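Hypothetical protein YCHN (Escherichia coli, PDB 1JX7) is of unknown function but assembles into a homohexamer, a dimer of trimers, and belongs to the DsrE/DsrF-like family. Local coordinates at residues A[1-6]-A[36-41]; A[7-12]-A[40-45]; A[45-50]-A[85-90]; A[73-78]-A[94-99]. One frame throughout, in Å; residues are numbered along the deposited sequence.

Contact 1 of 4, residues A[1-6]-A[36-41]; sequences MQKIVI and DLRLFL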
loop_
_atom_site.group_PDB
_atom_site.type_symbol
_atom_site.label_atom_id
_atom_site.label_comp_id
_atom_site.label_asym_id
_atom_site.label_seq_id
_atom_site.Cartn_x
_atom_site.Cartn_y
_atom_site.Cartn_z
HETATM N N MSE A 1 -28.144 3.398 -23.721
HETATM C CA MSE A 1 -27.728 2.672 -22.483
HETATM C C MSE A 1 -26.414 3.261 -21.985
HETATM O O MSE A 1 -26.217 4.477 -22.024
HETATM C CB MSE A 1 -27.571 1.180 -22.786
HETATM C CG MSE A 1 -27.337 0.291 -21.574
HETATM SE SE MSE A 1 -27.274 -1.446 -22.064
HETATM C CE MSE A 1 -25.946 -1.416 -23.317
ATOM N N GLN A 2 -25.509 2.402 -21.519
ATOM C CA GLN A 2 -24.226 2.868 -21.014
ATOM C C GLN A 2 -23.315 1.712 -20.649
ATOM O O GLN A 2 -23.745 0.761 -20.006
ATOM C CB GLN A 2 -24.435 3.739 -19.783
ATOM C CG GLN A 2 -23.156 4.178 -19.142
ATOM C CD GLN A 2 -23.368 5.191 -18.042
ATOM O OE1 GLN A 2 -22.414 5.639 -17.411
ATOM N NE2 GLN A 2 -24.629 5.564 -17.804
ATOM N N LYS A 3 -22.056 1.813 -21.062
ATOM C CA LYS A 3 -21.090 0.769 -20.769
ATOM C C LYS A 3 -20.102 1.229 -19.707
ATOM O O LYS A 3 -19.365 2.209 -19.894
ATOM C CB LYS A 3 -20.339 0.354 -22.036
ATOM C CG LYS A 3 -21.228 -0.312 -23.069
ATOM C CD LYS A 3 -20.428 -1.047 -24.144
ATOM C CE LYS A 3 -19.676 -2.240 -23.563
ATOM N NZ LYS A 3 -19.026 -3.092 -24.600
ATOM N N ILE A 4 -20.090 0.526 -18.590
ATOM C CA ILE A 4 -19.192 0.848 -17.495
ATOM C C ILE A 4 -18.283 -0.321 -17.166
ATOM O O ILE A 4 -18.746 -1.426 -16.874
ATOM C CB ILE A 4 -19.971 1.226 -16.228
ATOM C CG1 ILE A 4 -20.648 2.581 -16.417
ATOM C CG2 ILE A 4 -19.039 1.230 -15.032
ATOM C CD1 ILE A 4 -21.562 2.949 -15.266
ATOM N N VAL A 5 -16.971 -0.080 -17.226
ATOM C CA VAL A 5 -16.000 -1.111 -16.914
ATOM C C VAL A 5 -15.397 -0.773 -15.559
ATOM O O VAL A 5 -15.103 0.393 -15.261
ATOM C CB VAL A 5 -14.864 -1.169 -17.958
ATOM C CG1 VAL A 5 -13.808 -2.169 -17.529
ATOM C CG2 VAL A 5 -15.423 -1.547 -19.313
ATOM N N ILE A 6 -15.233 -1.798 -14.723
ATOM C CA ILE A 6 -14.638 -1.614 -13.409
ATOM C C ILE A 6 -13.415 -2.508 -13.320
ATOM O O ILE A 6 -13.481 -3.701 -13.596
ATOM C CB ILE A 6 -15.619 -1.999 -12.277
ATOM C CG1 ILE A 6 -16.600 -0.851 -12.025
ATOM C CG2 ILE A 6 -14.841 -2.355 -11.001
ATOM C CD1 ILE A 6 -17.483 -1.036 -10.790
ATOM N N ASP A 36 -25.118 -1.989 -18.373
ATOM C CA ASP A 36 -24.104 -2.875 -18.971
ATOM C C ASP A 36 -22.830 -2.681 -18.141
ATOM O O ASP A 36 -22.063 -1.735 -18.356
ATOM C CB ASP A 36 -23.852 -2.477 -20.436
ATOM C CG ASP A 36 -22.648 -3.198 -21.055
ATOM O OD1 ASP A 36 -21.543 -3.106 -20.486
ATOM O OD2 ASP A 36 -22.806 -3.843 -22.120
ATOM N N LEU A 37 -22.617 -3.588 -17.190
ATOM C CA LEU A 37 -21.476 -3.510 -16.287
ATOM C C LEU A 37 -20.540 -4.682 -16.485
ATOM O O LEU A 37 -20.977 -5.833 -16.533
ATOM C CB LEU A 37 -21.993 -3.504 -14.843
ATOM C CG LEU A 37 -21.079 -3.122 -13.676
ATOM C CD1 LEU A 37 -21.808 -3.464 -12.382
ATOM C CD2 LEU A 37 -19.763 -3.882 -13.743
ATOM N N ARG A 38 -19.247 -4.381 -16.595
ATOM C CA ARG A 38 -18.219 -5.398 -16.786
ATOM C C ARG A 38 -17.163 -5.196 -15.708
ATOM O O ARG A 38 -16.756 -4.059 -15.432
ATOM C CB ARG A 38 -17.578 -5.258 -18.158
ATOM C CG ARG A 38 -18.455 -5.640 -19.337
ATOM C CD ARG A 38 -17.674 -5.354 -20.596
ATOM N NE ARG A 38 -18.031 -6.215 -21.709
ATOM C CZ ARG A 38 -19.093 -6.038 -22.487
ATOM N NH1 ARG A 38 -19.910 -5.021 -22.262
ATOM N NH2 ARG A 38 -19.324 -6.873 -23.489
ATOM N N LEU A 39 -16.716 -6.301 -15.118
ATOM C CA LEU A 39 -15.719 -6.292 -14.049
ATOM C C LEU A 39 -14.461 -7.038 -14.435
ATOM O O LEU A 39 -14.510 -8.216 -14.769
ATOM C CB LEU A 39 -16.302 -6.955 -12.793
ATOM C CG LEU A 39 -16.408 -6.202 -11.461
ATOM C CD1 LEU A 39 -15.011 -5.872 -10.941
ATOM C CD2 LEU A 39 -17.250 -4.941 -11.650
ATOM N N PHE A 40 -13.331 -6.360 -14.375
ATOM C CA PHE A 40 -12.074 -7.004 -14.695
ATOM C C PHE A 40 -11.244 -7.007 -13.426
ATOM O O PHE A 40 -11.262 -6.027 -12.686
ATOM C CB PHE A 40 -11.351 -6.236 -15.806
ATOM C CG PHE A 40 -10.221 -7.011 -16.423
ATOM C CD1 PHE A 40 -8.948 -6.979 -15.857
ATOM C CD2 PHE A 40 -10.451 -7.828 -17.523
ATOM C CE1 PHE A 40 -7.919 -7.756 -16.373
ATOM C CE2 PHE A 40 -9.429 -8.605 -18.050
ATOM C CZ PHE A 40 -8.157 -8.572 -17.477
ATOM N N LEU A 41 -10.536 -8.094 -13.161
ATOM C CA LEU A 41 -9.694 -8.156 -11.970
ATOM C C LEU A 41 -8.265 -8.496 -12.365
ATOM O O LEU A 41 -8.013 -9.554 -12.943
ATOM C CB LEU A 41 -10.213 -9.212 -10.992
ATOM C CG LEU A 41 -11.682 -9.105 -10.566
ATOM C CD1 LEU A 41 -11.978 -10.138 -9.480
ATOM C CD2 LEU A 41 -11.976 -7.694 -10.084
#
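Asp36 opens strand 36-41 opposite Lys3, both side chains on one face of the sheet. Its CG stands anti to the backbone N (chi1 170°), and the lysine runs alongside it, Lys3 CG lying 3.8 Å from Asp36 CG. The ammonium passes the acid without gripping it, for Lys3 NZ is 4.6 Å from Asp36 OD2. The Met1 side chain, a selenomethionine, crosses that of Asp36 at about a right angle, its methyl CE against Asp36 CB. The backbone ladder becomes firm where Ile4 N reaches Asp36 O at 3.0 Å, almost straight (176°) and nearly along the C=O axis. Leu37 turns to the opposite face, where it meets Ala25 of helix 17-31. Arg38 is held on both sides of its peptide: its N donates to Ile4 O and its O accepts from Ile6 N. Its guanidinium reaches back along its own strand, Arg38 NH1 forming a salt bridge with Asp36 OD1 at 3.1 Å, although its hydrogen bond is weak. Lys3 NZ sits over one guanidinium face, 3.2 Å from Arg38 NH1, a like-charge approach that the nearby carboxylate probably offsets. An alanine at Lys3, without the chain and its charge, would probably leave Asp36 and Arg38 less covered and change the charge balance of the cluster. Leu39 lies beside Ile6, Leu39 CD1 being 3.5 Å from Ile6 CG2, and both touch Ala25. Phe40 N makes the last bond between the segments, to Ile6 O at 2.8 Å. Parallel strands, 19° between their axes, joined through helix 17-31, form a classic beta-alpha-beta unit.

Contact 2 of 4, residues A[7-12]-A[40-45]; sequences VANGAP and FLMSDA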
loop_
_atom_site.group_PDB
_atom_site.type_symbol
_atom_site.label_atom_id
_atom_site.label_comp_id
_atom_site.label_asym_id
_atom_site.label_seq_id
_atom_site.Cartn_x
_atom_site.Cartn_y
_atom_site.Cartn_z
ATOM N N VAL A 7 -12.282 -1.936 -12.951
ATOM C CA VAL A 7 -11.079 -2.736 -12.819
ATOM C C VAL A 7 -10.704 -2.771 -11.340
ATOM O O VAL A 7 -11.093 -1.891 -10.573
ATOM C CB VAL A 7 -9.923 -2.151 -13.649
ATOM C CG1 VAL A 7 -8.883 -3.225 -13.899
ATOM C CG2 VAL A 7 -10.445 -1.627 -14.976
ATOM N N ALA A 8 -9.979 -3.804 -10.940
ATOM C CA ALA A 8 -9.567 -3.949 -9.556
ATOM C C ALA A 8 -8.200 -4.625 -9.457
ATOM O O ALA A 8 -7.926 -5.612 -10.152
ATOM C CB ALA A 8 -10.607 -4.743 -8.796
ATOM N N ASN A 9 -7.350 -4.080 -8.585
ATOM C CA ASN A 9 -5.993 -4.586 -8.371
ATOM C C ASN A 9 -5.841 -5.178 -6.974
ATOM O O ASN A 9 -4.980 -6.025 -6.737
ATOM C CB ASN A 9 -4.982 -3.444 -8.535
ATOM C CG ASN A 9 -4.880 -2.941 -9.963
ATOM O OD1 ASN A 9 -5.884 -2.806 -10.665
ATOM N ND2 ASN A 9 -3.663 -2.638 -10.403
ATOM N N GLY A 10 -6.692 -4.739 -6.050
ATOM C CA GLY A 10 -6.602 -5.187 -4.674
ATOM C C GLY A 10 -6.851 -6.642 -4.285
ATOM O O GLY A 10 -7.758 -7.298 -4.799
ATOM N N ALA A 11 -6.042 -7.130 -3.354
ATOM C CA ALA A 11 -6.183 -8.495 -2.850
ATOM C C ALA A 11 -7.417 -8.533 -1.961
ATOM O O ALA A 11 -7.645 -7.611 -1.170
ATOM C CB ALA A 11 -4.946 -8.903 -2.044
ATOM N N PRO A 12 -8.227 -9.589 -2.081
ATOM C CA PRO A 12 -9.439 -9.704 -1.261
ATOM C C PRO A 12 -9.119 -9.630 0.224
ATOM O O PRO A 12 -8.069 -10.102 0.656
ATOM C CB PRO A 12 -9.986 -11.085 -1.639
ATOM C CG PRO A 12 -9.468 -11.297 -3.016
ATOM C CD PRO A 12 -8.078 -10.749 -2.976
ATOM N N PHE A 40 -13.331 -6.360 -14.375
ATOM C CA PHE A 40 -12.074 -7.004 -14.695
ATOM C C PHE A 40 -11.244 -7.007 -13.426
ATOM O O PHE A 40 -11.262 -6.027 -12.686
ATOM C CB PHE A 40 -11.351 -6.236 -15.806
ATOM C CG PHE A 40 -10.221 -7.011 -16.423
ATOM C CD1 PHE A 40 -8.948 -6.979 -15.857
ATOM C CD2 PHE A 40 -10.451 -7.828 -17.523
ATOM C CE1 PHE A 40 -7.919 -7.756 -16.373
ATOM C CE2 PHE A 40 -9.429 -8.605 -18.050
ATOM C CZ PHE A 40 -8.157 -8.572 -17.477
ATOM N N LEU A 41 -10.536 -8.094 -13.161
ATOM C CA LEU A 41 -9.694 -8.156 -11.970
ATOM C C LEU A 41 -8.265 -8.496 -12.365
ATOM O O LEU A 41 -8.013 -9.554 -12.943
ATOM C CB LEU A 41 -10.213 -9.212 -10.992
ATOM C CG LEU A 41 -11.682 -9.105 -10.566
ATOM C CD1 LEU A 41 -11.978 -10.138 -9.480
ATOM C CD2 LEU A 41 -11.976 -7.694 -10.084
HETATM N N MSE A 42 -7.337 -7.590 -12.047
HETATM C CA MSE A 42 -5.923 -7.781 -12.360
HETATM C C MSE A 42 -5.130 -8.163 -11.117
HETATM O O MSE A 42 -5.658 -8.210 -10.014
HETATM C CB MSE A 42 -5.323 -6.500 -12.963
HETATM C CG MSE A 42 -5.911 -6.091 -14.304
HETATM SE SE MSE A 42 -5.014 -4.757 -15.082
HETATM C CE MSE A 42 -5.257 -3.450 -13.892
ATOM N N SER A 43 -3.842 -8.434 -11.328
ATOM C CA SER A 43 -2.934 -8.769 -10.274
ATOM C C SER A 43 -3.548 -9.510 -9.092
ATOM O O SER A 43 -4.233 -10.516 -9.293
ATOM C CB SER A 43 -2.227 -7.526 -9.770
ATOM O OG SER A 43 -3.146 -6.641 -9.158
ATOM N N ASP A 44 -3.337 -9.043 -7.865
ATOM C CA ASP A 44 -3.942 -9.514 -6.625
ATOM C C ASP A 44 -5.444 -9.782 -6.480
ATOM O O ASP A 44 -5.832 -10.768 -5.827
ATOM C CB ASP A 44 -3.525 -8.646 -5.467
ATOM C CG ASP A 44 -2.031 -8.503 -5.366
ATOM O OD1 ASP A 44 -1.575 -7.849 -4.410
ATOM O OD2 ASP A 44 -1.316 -9.047 -6.244
ATOM N N ALA A 45 -6.289 -8.947 -7.074
ATOM C CA ALA A 45 -7.742 -9.120 -6.973
ATOM C C ALA A 45 -8.206 -10.415 -7.625
ATOM O O ALA A 45 -9.375 -10.769 -7.568
ATOM C CB ALA A 45 -8.474 -7.910 -7.632
#
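Ala8 O is the best-held polar atom, gripped twice: Met42 N donates to it at 2.8 Å (157°), nearly along the C=O axis, and the CA-H of Leu41 adds a softer contact. One residue on, Asn9 O has less certain partners. Ala45 N approaches it at 3.2 Å in a weak, bent bond, and Ser43 OG lies 3.1 Å from the same Asn9 O, another weak bond whose proton may instead serve a different acceptor. The bond from Ala8 N to Phe40 O is weak too. These are the loops that leave the C-terminal ends of strands 3-8 and 36-41 in a beta-alpha-beta unit.

The apolar part has two sides. Ala8 CB meets the tip of Leu41, at 3.5 Å from Leu41 CD2, and lies 4.0 Å from Ala45 CB. On the other side Met42, a selenomethionine, bends at chi3 (-63°) and brings its methyl to Val7, Met42 CE being 3.6 Å from Val7 CG1; the same methyl reaches the Asn9 amide, whose chain runs alongside. Met42 CG also lies at the edge of the Phe40 ring, in its plane.

Farther out, Ala11 CB packs on Asp44 CB at 3.7 Å, while the Asp44 carboxylate is engaged by Arg85 in a salt bridge. Ala11 and Asp44 also pack on Asp44 and Ala11 of the fourth subunit. One firm backbone bond at Ala8 O is thus followed by weaker ones sharing Asn9 O, and apolar side chains pack beside them.

Contact 3 of 4, residues A[45-50]-A[85-90]; sequences AVTAGL and RGISTL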
loop_
_atom_site.group_PDB
_atom_site.type_symbol
_atom_site.label_atom_id
_atom_site.label_comp_id
_atom_site.label_asym_id
_atom_site.label_seq_id
_atom_site.Cartn_x
_atom_site.Cartn_y
_atom_site.Cartn_z
ATOM N N ALA A 45 -6.289 -8.947 -7.074
ATOM C CA ALA A 45 -7.742 -9.120 -6.973
ATOM C C ALA A 45 -8.206 -10.415 -7.625
ATOM O O ALA A 45 -9.375 -10.769 -7.568
ATOM C CB ALA A 45 -8.474 -7.910 -7.632
ATOM N N VAL A 46 -7.268 -11.132 -8.229
ATOM C CA VAL A 46 -7.567 -12.355 -8.940
ATOM C C VAL A 46 -7.853 -13.574 -8.077
ATOM O O VAL A 46 -8.566 -14.485 -8.496
ATOM C CB VAL A 46 -6.420 -12.660 -9.939
ATOM C CG1 VAL A 46 -6.389 -14.122 -10.287
ATOM C CG2 VAL A 46 -6.625 -11.827 -11.199
ATOM N N THR A 47 -7.289 -13.603 -6.862
ATOM C CA THR A 47 -7.523 -14.731 -5.969
ATOM C C THR A 47 -8.956 -14.665 -5.453
ATOM O O THR A 47 -9.486 -15.662 -4.953
ATOM C CB THR A 47 -6.509 -14.734 -4.771
ATOM O OG1 THR A 47 -6.666 -13.550 -3.983
ATOM C CG2 THR A 47 -5.086 -14.787 -5.269
ATOM N N ALA A 48 -9.578 -13.495 -5.607
ATOM C CA ALA A 48 -10.966 -13.272 -5.193
ATOM C C ALA A 48 -11.946 -14.203 -5.923
ATOM O O ALA A 48 -13.109 -14.357 -5.527
ATOM C CB ALA A 48 -11.341 -11.835 -5.460
ATOM N N GLY A 49 -11.468 -14.823 -7.000
ATOM C CA GLY A 49 -12.322 -15.711 -7.753
ATOM C C GLY A 49 -12.382 -17.135 -7.221
ATOM O O GLY A 49 -13.139 -17.955 -7.747
ATOM N N LEU A 50 -11.606 -17.447 -6.188
ATOM C CA LEU A 50 -11.637 -18.807 -5.665
ATOM C C LEU A 50 -12.949 -19.109 -4.991
ATOM O O LEU A 50 -13.604 -18.220 -4.455
ATOM C CB LEU A 50 -10.491 -19.046 -4.690
ATOM C CG LEU A 50 -9.114 -19.103 -5.344
ATOM C CD1 LEU A 50 -8.067 -19.327 -4.277
ATOM C CD2 LEU A 50 -9.075 -20.200 -6.385
ATOM N N ARG A 85 -0.309 -17.180 -10.005
ATOM C CA ARG A 85 -0.722 -17.541 -8.657
ATOM C C ARG A 85 -1.296 -18.969 -8.568
ATOM O O ARG A 85 -1.769 -19.392 -7.513
ATOM C CB ARG A 85 -1.719 -16.502 -8.133
ATOM C CG ARG A 85 -1.562 -15.147 -8.811
ATOM C CD ARG A 85 -1.547 -13.941 -7.887
ATOM N NE ARG A 85 -1.176 -12.742 -8.647
ATOM C CZ ARG A 85 -0.818 -11.572 -8.107
ATOM N NH1 ARG A 85 -0.773 -11.424 -6.789
ATOM N NH2 ARG A 85 -0.487 -10.556 -8.889
ATOM N N GLY A 86 -1.238 -19.696 -9.685
ATOM C CA GLY A 86 -1.724 -21.065 -9.720
ATOM C C GLY A 86 -3.201 -21.180 -9.453
ATOM O O GLY A 86 -3.684 -22.148 -8.852
ATOM N N ILE A 87 -3.939 -20.180 -9.921
ATOM C CA ILE A 87 -5.375 -20.132 -9.728
ATOM C C ILE A 87 -6.095 -20.477 -11.023
ATOM O O ILE A 87 -7.291 -20.767 -11.009
ATOM C CB ILE A 87 -5.748 -18.739 -9.222
ATOM C CG1 ILE A 87 -5.335 -18.643 -7.756
ATOM C CG2 ILE A 87 -7.215 -18.452 -9.431
ATOM C CD1 ILE A 87 -5.559 -17.295 -7.144
ATOM N N SER A 88 -5.365 -20.473 -12.133
ATOM C CA SER A 88 -5.938 -20.785 -13.434
ATOM C C SER A 88 -6.721 -22.102 -13.482
ATOM O O SER A 88 -7.812 -22.149 -14.045
ATOM C CB SER A 88 -4.844 -20.824 -14.499
ATOM O OG SER A 88 -4.372 -19.522 -14.794
ATOM N N THR A 89 -6.161 -23.160 -12.898
ATOM C CA THR A 89 -6.810 -24.477 -12.902
ATOM C C THR A 89 -7.701 -24.779 -11.696
ATOM O O THR A 89 -8.275 -25.858 -11.609
ATOM C CB THR A 89 -5.781 -25.630 -13.004
ATOM O OG1 THR A 89 -4.673 -25.356 -12.142
ATOM C CG2 THR A 89 -5.303 -25.808 -14.443
ATOM N N LEU A 90 -7.818 -23.841 -10.769
ATOM C CA LEU A 90 -8.640 -24.063 -9.602
ATOM C C LEU A 90 -10.102 -23.784 -9.915
ATOM O O LEU A 90 -10.427 -23.197 -10.948
ATOM C CB LEU A 90 -8.182 -23.176 -8.440
ATOM C CG LEU A 90 -6.769 -23.475 -7.943
ATOM C CD1 LEU A 90 -6.554 -22.780 -6.612
ATOM C CD2 LEU A 90 -6.577 -24.972 -7.776
#
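Two irregular backbones meet here: residues 45-49 form 3-10 turns, with Leu50 N bonded to Thr47 O at 3.0 Å, and segment 85-90 leaves helix 79-84 through a Schellman motif at Gly86 (phi 63°) before a type I beta turn from Ile87 to Leu90 closes with Leu90 N on Ile87 O.

Ile87 is the central side chain. Its CG1 is anti to the carbonyl carbon (chi1 -75°), and its chain crosses that of Thr47 obliquely. Its other branch serves two partners: Ile87 CG2 is 4.0 Å from Leu50 CD2 and, more loosely, 4.5 Å from Val46 CG1. Leu50 then extends across to Leu90, and the two chains cross obliquely, methyl to methyl, with Leu50 CD2 3.6 Å from Leu90 CD1.

Arg85 only flanks this patch. Its aliphatic part comes near Thr47 CG2, while its guanidinium is drawn off to Asp44 in the same chain and to Glu16 of the third subunit, two salt bridges that would hold its charge away from the methyl groups.

The fourth subunit continues the apolar layer: Leu50 packs on its Ile87, Leu90 on its Leu90, and Thr47 on its Thr47. With nothing but apolar packing between the two segments, the contact does not depend on directional bonds, and its chemistry suits a patch shared between neighbouring subunits of the hexamer.

Contact 4 of 4, residues A[73-78]-A[94-99]; sequences VPVKLC and DGVEIG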
loop_
_atom_site.group_PDB
_atom_site.type_symbol
_atom_site.label_atom_id
_atom_site.label_comp_id
_atom_site.label_asym_id
_atom_site.label_seq_id
_atom_site.Cartn_x
_atom_site.Cartn_y
_atom_site.Cartn_z
ATOM N N VAL A 73 -23.485 -10.083 -14.921
ATOM C CA VAL A 73 -22.484 -9.031 -15.022
ATOM C C VAL A 73 -21.200 -9.825 -15.227
ATOM O O VAL A 73 -20.813 -10.621 -14.363
ATOM C CB VAL A 73 -22.382 -8.205 -13.729
ATOM C CG1 VAL A 73 -21.174 -7.291 -13.782
ATOM C CG2 VAL A 73 -23.638 -7.389 -13.547
ATOM N N PRO A 74 -20.526 -9.641 -16.370
ATOM C CA PRO A 74 -19.286 -10.377 -16.640
ATOM C C PRO A 74 -18.161 -10.041 -15.663
ATOM O O PRO A 74 -17.908 -8.873 -15.359
ATOM C CB PRO A 74 -18.940 -9.982 -18.073
ATOM C CG PRO A 74 -20.249 -9.495 -18.651
ATOM C CD PRO A 74 -20.863 -8.755 -17.500
ATOM N N VAL A 75 -17.496 -11.080 -15.183
ATOM C CA VAL A 75 -16.387 -10.929 -14.251
ATOM C C VAL A 75 -15.201 -11.697 -14.814
ATOM O O VAL A 75 -15.199 -12.926 -14.831
ATOM C CB VAL A 75 -16.769 -11.510 -12.860
ATOM C CG1 VAL A 75 -15.536 -11.626 -11.972
ATOM C CG2 VAL A 75 -17.827 -10.624 -12.208
ATOM N N LYS A 76 -14.193 -10.967 -15.280
ATOM C CA LYS A 76 -13.016 -11.608 -15.858
ATOM C C LYS A 76 -11.754 -11.512 -15.011
ATOM O O LYS A 76 -11.437 -10.445 -14.459
ATOM C CB LYS A 76 -12.749 -11.017 -17.253
ATOM C CG LYS A 76 -13.754 -11.447 -18.319
ATOM C CD LYS A 76 -13.634 -12.940 -18.583
ATOM C CE LYS A 76 -14.500 -13.389 -19.744
ATOM N NZ LYS A 76 -14.261 -14.833 -20.091
ATOM N N LEU A 77 -11.044 -12.619 -14.897
ATOM C CA LEU A 77 -9.794 -12.668 -14.145
ATOM C C LEU A 77 -8.665 -12.683 -15.183
ATOM O O LEU A 77 -8.717 -13.446 -16.146
ATOM C CB LEU A 77 -9.715 -13.932 -13.289
ATOM C CG LEU A 77 -10.873 -14.296 -12.362
ATOM C CD1 LEU A 77 -10.491 -15.528 -11.564
ATOM C CD2 LEU A 77 -11.193 -13.163 -11.422
ATOM N N CYS A 78 -7.646 -11.843 -14.985
ATOM C CA CYS A 78 -6.531 -11.765 -15.923
ATOM C C CYS A 78 -5.721 -13.048 -16.003
ATOM O O CYS A 78 -5.217 -13.554 -14.995
ATOM C CB CYS A 78 -5.612 -10.603 -15.555
ATOM S SG CYS A 78 -4.447 -10.179 -16.863
ATOM N N ASP A 94 -18.917 -19.401 -9.810
ATOM C CA ASP A 94 -19.668 -19.480 -11.059
ATOM C C ASP A 94 -19.293 -18.538 -12.198
ATOM O O ASP A 94 -18.304 -18.761 -12.895
ATOM C CB ASP A 94 -21.166 -19.363 -10.777
ATOM C CG ASP A 94 -21.726 -20.613 -10.125
ATOM O OD1 ASP A 94 -21.377 -21.725 -10.579
ATOM O OD2 ASP A 94 -22.522 -20.489 -9.165
ATOM N N GLY A 95 -20.086 -17.494 -12.402
ATOM C CA GLY A 95 -19.820 -16.574 -13.495
ATOM C C GLY A 95 -18.400 -16.071 -13.679
ATOM O O GLY A 95 -18.076 -15.515 -14.721
ATOM N N VAL A 96 -17.544 -16.246 -12.673
ATOM C CA VAL A 96 -16.176 -15.779 -12.763
ATOM C C VAL A 96 -15.403 -16.510 -13.854
ATOM O O VAL A 96 -15.500 -17.725 -13.968
ATOM C CB VAL A 96 -15.467 -15.966 -11.410
ATOM C CG1 VAL A 96 -13.959 -15.742 -11.562
ATOM C CG2 VAL A 96 -16.054 -14.992 -10.398
ATOM N N GLU A 97 -14.644 -15.775 -14.661
ATOM C CA GLU A 97 -13.863 -16.385 -15.735
ATOM C C GLU A 97 -12.490 -15.760 -15.967
ATOM O O GLU A 97 -12.199 -14.661 -15.502
ATOM C CB GLU A 97 -14.656 -16.381 -17.033
ATOM C CG GLU A 97 -15.773 -17.391 -17.030
ATOM C CD GLU A 97 -16.636 -17.300 -18.262
ATOM O OE1 GLU A 97 -16.065 -17.366 -19.371
ATOM O OE2 GLU A 97 -17.874 -17.162 -18.124
ATOM N N ILE A 98 -11.653 -16.482 -16.711
ATOM C CA ILE A 98 -10.296 -16.053 -17.012
ATOM C C ILE A 98 -10.188 -15.302 -18.328
ATOM O O ILE A 98 -10.326 -15.891 -19.394
ATOM C CB ILE A 98 -9.359 -17.274 -17.038
ATOM C CG1 ILE A 98 -9.305 -17.890 -15.635
ATOM C CG2 ILE A 98 -7.987 -16.875 -17.509
ATOM C CD1 ILE A 98 -8.478 -19.141 -15.534
ATOM N N GLY A 99 -9.934 -13.998 -18.256
ATOM C CA GLY A 99 -9.824 -13.198 -19.467
ATOM C C GLY A 99 -8.403 -12.768 -19.775
ATOM O O GLY A 99 -7.448 -13.219 -19.129
#
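Close packing lies on the face that carries Val75, Leu77 and Val96. Leu77, its CG anti to the carbonyl carbon, meets one valine branch with its tip, Leu77 CD1 being 3.5 Å from Val96 CG1. The other branch turns to Val75, two residues earlier on the partner strand, with Val96 CG2 3.8 Å from Val75 CG1. Helix 61-70 covers Val75 through Leu65 and Thr69.

Between the strands runs a parallel ladder: Glu97 N donates to Val75 O at 2.9 Å (154°), Leu77 N to Glu97 O, and Gly99 N to Leu77 O. The last is less well aimed, its donor standing above the carbonyl plane. The strand axes diverge by 44°, a marked twist where strand 96-99 forms an edge of this chain's sheet. Helix 79-84 joins the two strands as a beta-alpha-beta unit, and Cys78 ends the first strand at the N-cap of that helix. Together with Cys81 it fits a CxxC pattern at a helix start, although a thioredoxin-like role remains unproven.

The face with Lys76 and Glu97 opens to solvent at Glu97. Lys76 bends at chi2 (-66°), so that its chain swings over the neighbouring strand and runs beside that of Glu97. Lys76 NZ makes a salt bridge with Glu97 OE1 at 3.2 Å, approaching from above the carboxylate plane. A serine in place of Lys76 has no ammonium for Glu97 OE1 and no methylenes over the strand, and would probably leave the edge strand less firmly held on this face. Lys76 also packs against Glu103 and Trp107 of helix 101-107, whereas Glu97 is exposed.

Overall arrangement
Contacts 1 and 2 follow the same pair of strands, their centres 15 Å apart and sharing Phe40 and Leu41. Contact 4 adds the next strands of the sheet, 12 Å from each, centre to centre: Leu39 O to Lys76 N and Leu41 N to Lys76 O, both 2.8 Å, are probable hydrogen bonds between strands 36-41 and 75-78. The centre of contact 3 lies 11 Å from those of contacts 2 and 4 but 21 Å from that of contact 1, and the salt bridge Asp44 OD2 to Arg85 NH1 (2.5 Å) ties it to contact 2. Side chains of contacts 1 and 2 (Phe40 CE1, 3.8 Å from Cys78 CB) and of contact 3 (Val46 CG2, 3.9 Å from Cys78 N) reach Cys78 of contact 4, part of an unconfirmed CxxC pattern.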